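Local coordinates for protein HRI1 (Saccharomyces cerevisiae, PDB 3RBY) that is of unknown function and non-essential in yeast, but interacts with HRR25 and may interact with SEC72, at residues S156-V161 against V240-A245; V161-Y166 against N234-E239; N187-L192 against L209-E214. All coordinates share one frame; numbering follows the deposited sequence.

Interaction 1. Residues S156-V161 against V240-A245; sequences SIVLKV and VIEYHA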
ATOM      1  N   SER A 156      21.785   5.518   5.705  1.00 38.97           N
ATOM      2  CA  SER A 156      21.023   5.814   6.917  1.00 36.06           C
ATOM      3  C   SER A 156      21.800   6.857   7.708  1.00 36.58           C
ATOM      4  O   SER A 156      22.859   6.558   8.280  1.00 37.26           O
ATOM      5  CB  SER A 156      20.818   4.539   7.735  1.00 34.66           C
ATOM      6  OG  SER A 156      20.033   4.773   8.898  1.00 31.98           O
ATOM      7  N   ILE A 157      21.271   8.079   7.733  1.00 35.37           N
ATOM      8  CA  ILE A 157      21.987   9.230   8.289  1.00 35.60           C
ATOM      9  C   ILE A 157      21.081  10.044   9.208  1.00 35.59           C
ATOM     10  O   ILE A 157      19.939  10.336   8.863  1.00 36.09           O
ATOM     11  CB  ILE A 157      22.560  10.142   7.169  1.00 38.34           C
ATOM     12  CG1 ILE A 157      23.539   9.351   6.282  1.00 39.97           C
ATOM     13  CG2 ILE A 157      23.247  11.369   7.765  1.00 36.74           C
ATOM     14  CD1 ILE A 157      23.996  10.095   5.022  1.00 36.31           C
ATOM     15  N   VAL A 158      21.580  10.388  10.391  1.00 36.53           N
ATOM     16  CA  VAL A 158      20.783  11.146  11.344  1.00 31.95           C
ATOM     17  C   VAL A 158      21.595  12.325  11.884  1.00 35.94           C
ATOM     18  O   VAL A 158      22.758  12.151  12.275  1.00 36.89           O
ATOM     19  CB  VAL A 158      20.304  10.256  12.512  1.00 30.14           C
ATOM     20  CG1 VAL A 158      19.384  11.030  13.461  1.00 27.57           C
ATOM     21  CG2 VAL A 158      19.589   9.018  11.983  1.00 32.73           C
ATOM     22  N   LEU A 159      20.995  13.521  11.870  1.00 32.77           N
ATOM     23  CA  LEU A 159      21.588  14.697  12.509  1.00 33.51           C
ATOM     24  C   LEU A 159      20.695  15.148  13.651  1.00 37.57           C
ATOM     25  O   LEU A 159      19.460  15.076  13.574  1.00 33.19           O
ATOM     26  CB  LEU A 159      21.821  15.847  11.532  1.00 34.76           C
ATOM     27  CG  LEU A 159      22.948  15.653  10.510  1.00 37.88           C
ATOM     28  CD1 LEU A 159      22.510  14.701   9.410  1.00 39.89           C
ATOM     29  CD2 LEU A 159      23.334  16.985   9.908  1.00 34.40           C
ATOM     30  N   LYS A 160      21.337  15.587  14.726  1.00 39.70           N
ATOM     31  CA  LYS A 160      20.633  16.027  15.914  1.00 38.48           C
ATOM     32  C   LYS A 160      21.102  17.425  16.306  1.00 39.30           C
ATOM     33  O   LYS A 160      22.301  17.728  16.298  1.00 38.73           O
ATOM     34  CB  LYS A 160      20.903  15.049  17.054  1.00 38.85           C
ATOM     35  CG  LYS A 160      19.977  15.165  18.257  1.00 38.91           C
ATOM     36  CD  LYS A 160      20.268  13.989  19.215  1.00 43.34           C
ATOM     37  CE  LYS A 160      19.408  14.031  20.485  1.00 45.69           C
ATOM     38  NZ  LYS A 160      19.766  15.173  21.372  1.00 49.53           N
ATOM     39  N   VAL A 161      20.148  18.272  16.663  1.00 40.87           N
ATOM     40  CA  VAL A 161      20.454  19.657  16.998  1.00 46.12           C
ATOM     41  C   VAL A 161      21.228  19.724  18.298  1.00 49.13           C
ATOM     42  O   VAL A 161      20.829  19.116  19.307  1.00 46.09           O
ATOM     43  CB  VAL A 161      19.171  20.521  17.102  1.00 44.05           C
ATOM     44  CG1 VAL A 161      19.230  21.462  18.290  1.00 49.76           C
ATOM     45  CG2 VAL A 161      18.982  21.305  15.832  1.00 45.72           C
ATOM     46  N   VAL A 240      26.096  15.071  13.488  1.00 35.59           N
ATOM     47  CA  VAL A 240      25.802  13.807  12.811  1.00 37.09           C
ATOM     48  C   VAL A 240      25.955  12.669  13.817  1.00 36.45           C
ATOM     49  O   VAL A 240      27.083  12.272  14.136  1.00 36.76           O
ATOM     50  CB  VAL A 240      26.792  13.537  11.667  1.00 36.80           C
ATOM     51  CG1 VAL A 240      26.570  12.124  11.113  1.00 37.17           C
ATOM     52  CG2 VAL A 240      26.664  14.595  10.566  1.00 31.63           C
ATOM     53  N   ILE A 241      24.847  12.138  14.324  1.00 34.90           N
ATOM     54  CA  ILE A 241      24.944  11.085  15.352  1.00 34.41           C
ATOM     55  C   ILE A 241      24.876   9.675  14.765  1.00 33.24           C
ATOM     56  O   ILE A 241      24.998   8.667  15.482  1.00 35.41           O
ATOM     57  CB  ILE A 241      23.867  11.255  16.432  1.00 29.29           C
ATOM     58  CG1 ILE A 241      22.476  11.010  15.822  1.00 32.45           C
ATOM     59  CG2 ILE A 241      23.962  12.645  17.053  1.00 32.09           C
ATOM     60  CD1 ILE A 241      21.313  10.991  16.844  1.00 31.25           C
ATOM     61  N   GLU A 242      24.661   9.613  13.457  1.00 31.97           N
ATOM     62  CA  GLU A 242      24.613   8.351  12.732  1.00 33.21           C
ATOM     63  C   GLU A 242      25.005   8.617  11.272  1.00 37.19           C
ATOM     64  O   GLU A 242      24.515   9.576  10.640  1.00 36.60           O
ATOM     65  CB  GLU A 242      23.209   7.732  12.816  1.00 33.24           C
ATOM     66  CG  GLU A 242      23.080   6.403  12.060  1.00 33.50           C
ATOM     67  CD  GLU A 242      21.691   5.773  12.178  1.00 31.05           C
ATOM     68  OE1 GLU A 242      20.863   6.254  12.989  1.00 32.43           O
ATOM     69  OE2 GLU A 242      21.421   4.788  11.454  1.00 35.27           O
ATOM     70  N   TYR A 243      25.895   7.785  10.739  1.00 35.72           N
ATOM     71  CA  TYR A 243      26.327   7.933   9.357  1.00 36.02           C
ATOM     72  C   TYR A 243      26.670   6.589   8.707  1.00 38.47           C
ATOM     73  O   TYR A 243      27.845   6.221   8.603  1.00 39.96           O
ATOM     74  CB  TYR A 243      27.525   8.885   9.275  1.00 35.75           C
ATOM     75  CG  TYR A 243      27.723   9.491   7.899  1.00 39.91           C
ATOM     76  CD1 TYR A 243      26.978  10.597   7.497  1.00 43.08           C
ATOM     77  CD2 TYR A 243      28.648   8.958   7.002  1.00 41.32           C
ATOM     78  CE1 TYR A 243      27.148  11.165   6.237  1.00 43.39           C
ATOM     79  CE2 TYR A 243      28.829   9.520   5.729  1.00 48.32           C
ATOM     80  CZ  TYR A 243      28.076  10.625   5.355  1.00 49.71           C
ATOM     81  OH  TYR A 243      28.248  11.195   4.102  1.00 54.50           O
ATOM     82  N   HIS A 244      25.646   5.861   8.267  1.00 35.35           N
ATOM     83  CA  HIS A 244      25.868   4.639   7.497  1.00 39.23           C
ATOM     84  C   HIS A 244      25.681   4.926   6.014  1.00 39.37           C
ATOM     85  O   HIS A 244      24.560   4.864   5.503  1.00 41.70           O
ATOM     86  CB  HIS A 244      24.907   3.519   7.928  1.00 34.61           C
ATOM     87  CG  HIS A 244      24.970   3.197   9.384  1.00 37.94           C
ATOM     88  ND1 HIS A 244      26.095   2.657   9.977  1.00 36.18           N
ATOM     89  CD2 HIS A 244      24.053   3.329  10.372  1.00 33.82           C
ATOM     90  CE1 HIS A 244      25.865   2.472  11.263  1.00 35.91           C
ATOM     91  NE2 HIS A 244      24.629   2.869  11.530  1.00 33.63           N
ATOM     92  N   ALA A 245      26.775   5.243   5.326  1.00 42.76           N
ATOM     93  CA  ALA A 245      26.747   5.465   3.877  1.00 49.62           C
ATOM     94  C   ALA A 245      26.261   4.221   3.112  1.00 56.19           C
ATOM     95  O   ALA A 245      26.443   3.071   3.553  1.00 60.97           O
ATOM     96  CB  ALA A 245      28.129   5.907   3.370  1.00 52.87           C
ATOM     97  OXT ALA A 245      25.663   4.335   2.037  1.00 53.81           O
TER
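Val158 faces both Ile241 and Glu242, a classic beta bulge in the antiparallel pairing of strands 156-161 and 236-244. Val158 O accepts from Ile241 N at 2.9 Å and more weakly from Glu242 N, so one carbonyl serves both bulge residues and the register slips by one before Leu159 meets Val240. Beyond the bulge the ladder is regular, and Ser156 and His244 form a hydrogen-bonded pair whose Ser156 N to His244 O bond is 2.9 Å long. In Glu242, CG is anti to the backbone N (chi1 179°), and the chain stays extended beyond it. Its CB rests 3.9 Å from Val158 CB, and CG passes Ser156 O. At the tip, OE1 comes within 3.2 Å of Val158 CG2 and takes a hydrogen bond from Ser28, while OE2 accepts from the backbone N of Asp30. On the other side of the sheet, Ile157 and Tyr243 lie side by side, Ile157 CD1 3.5 Å from Tyr243 CE1, and Leu159 CG packs on Val240 CG2. The buried carboxylate has a third donor, which would favour its charged form: Ser156 OG, also bonded to Thr29 N, reaches Glu242 OE2 at 2.9 Å from above the carboxylate plane.

Interaction 2. Residues V161-Y166 against N234-E239; sequences VTDEAY and NGLNWE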
ATOM      1  N   VAL A 161      20.148  18.272  16.663  1.00 40.87           N
ATOM      2  CA  VAL A 161      20.454  19.657  16.998  1.00 46.12           C
ATOM      3  C   VAL A 161      21.228  19.724  18.298  1.00 49.13           C
ATOM      4  O   VAL A 161      20.829  19.116  19.307  1.00 46.09           O
ATOM      5  CB  VAL A 161      19.171  20.521  17.102  1.00 44.05           C
ATOM      6  CG1 VAL A 161      19.230  21.462  18.290  1.00 49.76           C
ATOM      7  CG2 VAL A 161      18.982  21.305  15.832  1.00 45.72           C
ATOM      8  N   THR A 162      22.315  20.495  18.285  1.00 48.83           N
ATOM      9  CA  THR A 162      23.150  20.703  19.467  1.00 54.93           C
ATOM     10  C   THR A 162      23.140  22.172  19.902  1.00 59.79           C
ATOM     11  O   THR A 162      24.177  22.835  19.926  1.00 63.73           O
ATOM     12  CB  THR A 162      24.604  20.261  19.215  1.00 50.26           C
ATOM     13  OG1 THR A 162      25.183  21.075  18.188  1.00 50.30           O
ATOM     14  CG2 THR A 162      24.651  18.802  18.786  1.00 44.90           C
ATOM     15  N   ASP A 163      21.953  22.661  20.244  1.00 57.07           N
ATOM     16  CA  ASP A 163      21.736  24.032  20.686  1.00 56.83           C
ATOM     17  C   ASP A 163      20.786  23.937  21.877  1.00 57.79           C
ATOM     18  O   ASP A 163      19.914  23.065  21.911  1.00 60.01           O
ATOM     19  CB  ASP A 163      21.112  24.848  19.550  1.00 59.53           C
ATOM     20  CG  ASP A 163      20.994  26.322  19.880  1.00 59.52           C
ATOM     21  OD1 ASP A 163      20.184  26.672  20.774  1.00 58.51           O
ATOM     22  OD2 ASP A 163      21.705  27.131  19.233  1.00 56.83           O
ATOM     23  N   GLU A 164      20.966  24.792  22.876  1.00 58.84           N
ATOM     24  CA  GLU A 164      20.168  24.673  24.090  1.00 57.72           C
ATOM     25  C   GLU A 164      18.754  25.190  23.878  1.00 62.03           C
ATOM     26  O   GLU A 164      17.824  24.779  24.570  1.00 63.78           O
ATOM     27  CB  GLU A 164      20.842  25.408  25.256  1.00 69.75           C
ATOM     28  CG  GLU A 164      21.500  26.738  24.877  1.00 71.45           C
ATOM     29  CD  GLU A 164      21.709  27.672  26.076  1.00 81.67           C
ATOM     30  OE1 GLU A 164      21.734  28.904  25.862  1.00 87.59           O
ATOM     31  OE2 GLU A 164      21.849  27.186  27.225  1.00 78.60           O
ATOM     32  N   ALA A 165      18.601  26.096  22.917  1.00 57.25           N
ATOM     33  CA  ALA A 165      17.311  26.725  22.640  1.00 56.29           C
ATOM     34  C   ALA A 165      16.412  25.910  21.700  1.00 56.95           C
ATOM     35  O   ALA A 165      15.249  26.281  21.470  1.00 52.48           O
ATOM     36  CB  ALA A 165      17.520  28.131  22.086  1.00 52.95           C
ATOM     37  N   TYR A 166      16.944  24.812  21.161  1.00 54.25           N
ATOM     38  CA  TYR A 166      16.223  24.049  20.142  1.00 50.23           C
ATOM     39  C   TYR A 166      16.279  22.551  20.334  1.00 51.10           C
ATOM     40  O   TYR A 166      17.272  22.012  20.822  1.00 52.71           O
ATOM     41  CB  TYR A 166      16.810  24.322  18.767  1.00 47.30           C
ATOM     42  CG  TYR A 166      16.492  25.670  18.190  1.00 52.13           C
ATOM     43  CD1 TYR A 166      15.331  25.873  17.451  1.00 48.57           C
ATOM     44  CD2 TYR A 166      17.367  26.734  18.353  1.00 49.67           C
ATOM     45  CE1 TYR A 166      15.042  27.107  16.906  1.00 49.34           C
ATOM     46  CE2 TYR A 166      17.094  27.967  17.809  1.00 48.67           C
ATOM     47  CZ  TYR A 166      15.929  28.153  17.087  1.00 52.09           C
ATOM     48  OH  TYR A 166      15.652  29.389  16.542  1.00 52.46           O
ATOM     49  N   ASN A 234      22.982  28.219   9.029  1.00 50.26           N
ATOM     50  CA  ASN A 234      22.503  29.527   9.487  1.00 50.39           C
ATOM     51  C   ASN A 234      22.595  29.686  11.002  1.00 46.90           C
ATOM     52  O   ASN A 234      21.595  29.962  11.677  1.00 44.29           O
ATOM     53  CB  ASN A 234      21.062  29.784   9.007  1.00 52.16           C
ATOM     54  CG  ASN A 234      21.007  30.270   7.563  1.00 64.07           C
ATOM     55  OD1 ASN A 234      20.420  29.617   6.699  1.00 67.26           O
ATOM     56  ND2 ASN A 234      21.618  31.429   7.298  1.00 64.82           N
ATOM     57  N   GLY A 235      23.793  29.490  11.535  1.00 48.23           N
ATOM     58  CA  GLY A 235      24.011  29.649  12.964  1.00 53.39           C
ATOM     59  C   GLY A 235      23.524  28.517  13.863  1.00 53.88           C
ATOM     60  O   GLY A 235      23.881  28.480  15.050  1.00 56.92           O
ATOM     61  N   LEU A 236      22.713  27.600  13.326  1.00 50.75           N
ATOM     62  CA  LEU A 236      22.274  26.433  14.101  1.00 49.61           C
ATOM     63  C   LEU A 236      23.193  25.219  13.876  1.00 47.11           C
ATOM     64  O   LEU A 236      23.422  24.786  12.735  1.00 44.46           O
ATOM     65  CB  LEU A 236      20.833  26.064  13.768  1.00 44.87           C
ATOM     66  CG  LEU A 236      19.840  25.978  14.935  1.00 49.08           C
ATOM     67  CD1 LEU A 236      19.108  24.661  14.917  1.00 45.35           C
ATOM     68  CD2 LEU A 236      20.498  26.184  16.288  1.00 49.98           C
ATOM     69  N   ASN A 237      23.728  24.684  14.973  1.00 47.77           N
ATOM     70  CA  ASN A 237      24.618  23.526  14.910  1.00 44.01           C
ATOM     71  C   ASN A 237      23.864  22.212  15.043  1.00 43.23           C
ATOM     72  O   ASN A 237      22.960  22.069  15.869  1.00 44.66           O
ATOM     73  CB  ASN A 237      25.696  23.615  15.981  1.00 47.66           C
ATOM     74  CG  ASN A 237      26.648  24.769  15.749  1.00 54.97           C
ATOM     75  OD1 ASN A 237      26.639  25.386  14.683  1.00 52.29           O
ATOM     76  ND2 ASN A 237      27.481  25.065  16.742  1.00 52.31           N
ATOM     77  N   TRP A 238      24.231  21.263  14.198  1.00 42.10           N
ATOM     78  CA  TRP A 238      23.720  19.918  14.310  1.00 41.50           C
ATOM     79  C   TRP A 238      24.911  19.004  14.389  1.00 41.57           C
ATOM     80  O   TRP A 238      25.960  19.307  13.814  1.00 41.80           O
ATOM     81  CB  TRP A 238      22.914  19.545  13.075  1.00 38.27           C
ATOM     82  CG  TRP A 238      21.737  20.421  12.863  1.00 41.83           C
ATOM     83  CD1 TRP A 238      21.743  21.750  12.518  1.00 37.23           C
ATOM     84  CD2 TRP A 238      20.365  20.037  12.975  1.00 37.12           C
ATOM     85  NE1 TRP A 238      20.449  22.215  12.421  1.00 38.74           N
ATOM     86  CE2 TRP A 238      19.584  21.183  12.690  1.00 40.81           C
ATOM     87  CE3 TRP A 238      19.718  18.840  13.290  1.00 36.81           C
ATOM     88  CZ2 TRP A 238      18.183  21.157  12.704  1.00 37.34           C
ATOM     89  CZ3 TRP A 238      18.332  18.811  13.316  1.00 36.64           C
ATOM     90  CH2 TRP A 238      17.576  19.966  13.022  1.00 39.15           C
ATOM     91  N   GLU A 239      24.733  17.881  15.081  1.00 39.32           N
ATOM     92  CA  GLU A 239      25.737  16.830  15.133  1.00 40.78           C
ATOM     93  C   GLU A 239      25.238  15.621  14.339  1.00 33.07           C
ATOM     94  O   GLU A 239      24.080  15.206  14.482  1.00 37.29           O
ATOM     95  CB  GLU A 239      26.002  16.432  16.595  1.00 38.11           C
ATOM     96  CG  GLU A 239      27.234  15.546  16.788  1.00 46.44           C
ATOM     97  CD  GLU A 239      27.279  14.875  18.165  1.00 53.88           C
ATOM     98  OE1 GLU A 239      28.067  13.904  18.330  1.00 52.65           O
ATOM     99  OE2 GLU A 239      26.518  15.308  19.074  1.00 50.71           O
TER
HETATM  100  O   HOH W   1      23.539  26.264  17.488  1.00 57.21           O
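Val161 and Trp238 form an antiparallel non-hydrogen-bonded pair, their CA atoms 4.2 Å apart, at the last bridge between strands 156-161 and 236-244, where the chain leaves the sheet for the hairpin loop leading into strand 166-173. The CG2 methyl of Val161 lies over the face of the six-membered ring of Trp238, modelled too close, so its exact distance is doubtful. The same methyl also touches Leu236 CD1, at 3.5 Å. One residue further on, Thr162 N donates to Asn237 O in a nearly straight bond of 3.0 Å (172° at the hydrogen). Thr162 OG1, placed between its own backbone N and carbonyl carbon (chi1 64°), adds a weak bond to that oxygen, and CG2 lies 3.5 Å from Glu239 CB. Leu236 sends its other methyl, CD2, to Asp163 and Tyr166, coming 3.8 Å from Tyr166 CD2.

Around this first shell, polar bonds fix the groups. Trp238 NE1 donates to Lys217 O, Tyr166 OH is hydrogen-bonded to Glu214, and Asn237 OD1 is held by Thr232. Apolar packing comes from Leu181 of strand 176-183, against Val161, Tyr166 and Leu236. The Asp163 carboxylate works in two directions. OD1 turns back to accept from Ala165 N at 2.7 Å, closing an Asx turn that shapes the loop. OD2 faces across the contact to a water, which donates to it at 2.7 Å, gives a weak bond to Gly235 O, and accepts from Asn237 N at 3.0 Å.

Interaction 3. Residues N187-L192 against L209-E214; sequences NTIEGL and LSYGKE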
ATOM      1  N   ASN A 187       5.184  26.976  23.185  1.00 60.20           N
ATOM      2  CA  ASN A 187       4.073  26.036  23.102  1.00 59.10           C
ATOM      3  C   ASN A 187       3.123  26.394  21.967  1.00 55.37           C
ATOM      4  O   ASN A 187       1.970  25.961  21.947  1.00 55.00           O
ATOM      5  CB  ASN A 187       3.315  25.981  24.430  1.00 64.74           C
ATOM      6  CG  ASN A 187       3.250  27.329  25.121  1.00 73.27           C
ATOM      7  OD1 ASN A 187       2.989  27.412  26.321  1.00 73.75           O
ATOM      8  ND2 ASN A 187       3.486  28.395  24.365  1.00 66.99           N
ATOM      9  N   THR A 188       3.615  27.188  21.022  1.00 53.78           N
ATOM     10  CA  THR A 188       2.817  27.610  19.881  1.00 55.65           C
ATOM     11  C   THR A 188       3.326  27.047  18.549  1.00 54.93           C
ATOM     12  O   THR A 188       4.513  26.723  18.384  1.00 54.31           O
ATOM     13  CB  THR A 188       2.733  29.161  19.758  1.00 59.71           C
ATOM     14  OG1 THR A 188       3.741  29.637  18.855  1.00 51.64           O
ATOM     15  CG2 THR A 188       2.879  29.841  21.127  1.00 58.73           C
ATOM     16  N   ILE A 189       2.398  26.955  17.606  1.00 53.13           N
ATOM     17  CA  ILE A 189       2.648  26.526  16.238  1.00 51.54           C
ATOM     18  C   ILE A 189       3.796  27.302  15.615  1.00 51.41           C
ATOM     19  O   ILE A 189       4.396  26.887  14.611  1.00 48.77           O
ATOM     20  CB  ILE A 189       1.369  26.757  15.413  1.00 53.81           C
ATOM     21  CG1 ILE A 189       0.667  25.431  15.133  1.00 48.08           C
ATOM     22  CG2 ILE A 189       1.642  27.574  14.138  1.00 58.35           C
ATOM     23  CD1 ILE A 189      -0.644  25.268  15.891  1.00 53.60           C
ATOM     24  N   GLU A 190       4.089  28.447  16.214  1.00 52.30           N
ATOM     25  CA  GLU A 190       5.131  29.324  15.712  1.00 54.88           C
ATOM     26  C   GLU A 190       6.506  28.715  16.003  1.00 50.96           C
ATOM     27  O   GLU A 190       7.508  29.027  15.347  1.00 49.95           O
ATOM     28  CB  GLU A 190       4.986  30.708  16.362  1.00 59.78           C
ATOM     29  CG  GLU A 190       5.235  31.854  15.411  1.00 66.19           C
ATOM     30  CD  GLU A 190       4.499  31.657  14.104  1.00 73.23           C
ATOM     31  OE1 GLU A 190       3.247  31.681  14.133  1.00 75.15           O
ATOM     32  OE2 GLU A 190       5.170  31.453  13.057  1.00 73.45           O
ATOM     33  N   GLY A 191       6.536  27.825  16.984  1.00 46.91           N
ATOM     34  CA  GLY A 191       7.768  27.182  17.376  1.00 51.04           C
ATOM     35  C   GLY A 191       8.102  25.918  16.605  1.00 52.03           C
ATOM     36  O   GLY A 191       9.128  25.302  16.893  1.00 48.58           O
ATOM     37  N   LEU A 192       7.269  25.524  15.636  1.00 47.80           N
ATOM     38  CA  LEU A 192       7.526  24.278  14.887  1.00 44.93           C
ATOM     39  C   LEU A 192       8.054  24.441  13.453  1.00 44.13           C
ATOM     40  O   LEU A 192       7.655  25.353  12.724  1.00 46.16           O
ATOM     41  CB  LEU A 192       6.294  23.382  14.886  1.00 41.62           C
ATOM     42  CG  LEU A 192       5.757  23.039  16.275  1.00 45.42           C
ATOM     43  CD1 LEU A 192       4.354  22.443  16.197  1.00 42.54           C
ATOM     44  CD2 LEU A 192       6.716  22.113  17.026  1.00 41.80           C
ATOM     45  N   LEU A 209       7.354  18.880   1.334  1.00 42.77           N
ATOM     46  CA  LEU A 209       6.664  19.522   2.431  1.00 40.08           C
ATOM     47  C   LEU A 209       7.687  20.357   3.199  1.00 44.17           C
ATOM     48  O   LEU A 209       8.872  19.997   3.291  1.00 43.67           O
ATOM     49  CB  LEU A 209       6.009  18.455   3.295  1.00 38.08           C
ATOM     50  CG  LEU A 209       5.644  18.642   4.758  1.00 45.30           C
ATOM     51  CD1 LEU A 209       5.114  17.306   5.240  1.00 44.27           C
ATOM     52  CD2 LEU A 209       6.847  19.040   5.594  1.00 39.08           C
ATOM     53  N   SER A 210       7.232  21.503   3.693  1.00 42.53           N
ATOM     54  CA  SER A 210       8.094  22.457   4.374  1.00 46.24           C
ATOM     55  C   SER A 210       7.238  23.401   5.202  1.00 50.91           C
ATOM     56  O   SER A 210       6.523  24.247   4.665  1.00 51.61           O
ATOM     57  CB  SER A 210       8.926  23.247   3.362  1.00 45.40           C
ATOM     58  OG  SER A 210       9.590  24.333   3.984  1.00 52.99           O
ATOM     59  N   TYR A 211       7.314  23.241   6.516  1.00 46.56           N
ATOM     60  CA  TYR A 211       6.478  23.984   7.436  1.00 43.35           C
ATOM     61  C   TYR A 211       7.336  24.709   8.463  1.00 47.46           C
ATOM     62  O   TYR A 211       8.196  24.096   9.102  1.00 48.53           O
ATOM     63  CB  TYR A 211       5.521  23.037   8.146  1.00 37.34           C
ATOM     64  CG  TYR A 211       4.602  23.738   9.106  1.00 41.16           C
ATOM     65  CD1 TYR A 211       5.011  24.019  10.397  1.00 40.80           C
ATOM     66  CD2 TYR A 211       3.324  24.133   8.721  1.00 43.74           C
ATOM     67  CE1 TYR A 211       4.179  24.664  11.288  1.00 43.32           C
ATOM     68  CE2 TYR A 211       2.471  24.786   9.611  1.00 42.99           C
ATOM     69  CZ  TYR A 211       2.908  25.051  10.899  1.00 46.51           C
ATOM     70  OH  TYR A 211       2.073  25.692  11.803  1.00 46.57           O
ATOM     71  N   GLY A 212       7.113  26.011   8.614  1.00 45.87           N
ATOM     72  CA  GLY A 212       7.797  26.775   9.645  1.00 44.79           C
ATOM     73  C   GLY A 212       8.754  27.799   9.060  1.00 46.54           C
ATOM     74  O   GLY A 212       9.167  27.701   7.898  1.00 46.89           O
ATOM     75  N   LYS A 213       9.127  28.788   9.862  1.00 44.73           N
ATOM     76  CA  LYS A 213       9.912  29.883   9.320  1.00 46.87           C
ATOM     77  C   LYS A 213      11.426  29.717   9.486  1.00 46.90           C
ATOM     78  O   LYS A 213      12.207  30.482   8.895  1.00 48.96           O
ATOM     79  CB  LYS A 213       9.421  31.227   9.873  1.00 52.01           C
ATOM     80  CG  LYS A 213       9.061  31.201  11.349  1.00 63.16           C
ATOM     81  CD  LYS A 213       9.174  32.601  11.936  1.00 65.78           C
ATOM     82  CE  LYS A 213       8.485  32.692  13.278  1.00 68.93           C
ATOM     83  NZ  LYS A 213       8.276  34.125  13.616  1.00 76.74           N
ATOM     84  N   GLU A 214      11.846  28.705  10.246  1.00 45.15           N
ATOM     85  CA  GLU A 214      13.281  28.475  10.458  1.00 49.05           C
ATOM     86  C   GLU A 214      13.854  27.272   9.691  1.00 51.56           C
ATOM     87  O   GLU A 214      14.962  26.788   9.982  1.00 47.59           O
ATOM     88  CB  GLU A 214      13.566  28.341  11.944  1.00 48.70           C
ATOM     89  CG  GLU A 214      12.930  29.431  12.768  1.00 49.48           C
ATOM     90  CD  GLU A 214      13.577  29.583  14.129  1.00 49.23           C
ATOM     91  OE1 GLU A 214      14.746  30.037  14.208  1.00 51.01           O
ATOM     92  OE2 GLU A 214      12.917  29.229  15.119  1.00 47.46           O
TER
HETATM   93  O   HOH W   2      10.272  28.463  14.496  1.00 46.58           O
HETATM   94  O   HOH W   3       7.926  28.418  12.533  1.00 51.30           O
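Glu190 O has two waters 2.9 Å away, bridging toward Lys213 and Glu214; both have more acceptors in reach than protons to give. One also lies near Glu214 OE2; the other is near Leu192 O and accepts from Lys213 N at 3.0 Å. The 187-192 segment makes a 3-10 turn, with Gly191 N bonded to Thr188 O. No direct hydrogen bond joins the two segments, so these waters supply the polar link. The Leu192 carbonyl has a further neighbour: Gly212, with no side chain in the way, brings its CA to 3.4 Å from Leu192 O in a C-H...O contact. Tyr211 lies beside the turn. Its CG, anti to the backbone N (chi1 -179°), is sent toward the 187-192 segment. The ring edge is near Ile189 O, and OH lies against Ile189 CG2 while hydrogen-bonding to Ser48 O. Near the surface, Glu190 and Lys213 cross at about a right angle; Glu190 OE2 and Lys213 NZ are 4.1 Å apart, too far for a salt bridge. The turn 189-191 lies in the connection between strands 176-183 and 192-199, beside the end of strand 205-211. Helix 82-86 touches Ile189 and Leu192, and Phe51 of strand 51-57 packs edge-to-face with Tyr211.

Overall arrangement
All three contacts reach the same antiparallel sheet. Interactions 1 and 2 hold the same neighbours, strand 236-244 and the strand 156-161 with its following loop. They share Val161 and are joined where Lys160 O meets Glu239 N. Interaction 1 is the buried stretch, built on backbone ladder and a satisfied carboxylate; interaction 2, partly buried, lies where the ladder ends, with one bridge and one strong backbone bond, and side chains and a water take over. Interaction 3 lies at the surface by strand 205-211 at one edge of the sheet within this chain, where waters replace direct bonds. It does not touch interaction 1, but the Tyr166 OH to Glu214 OE1 bond ties it to interaction 2.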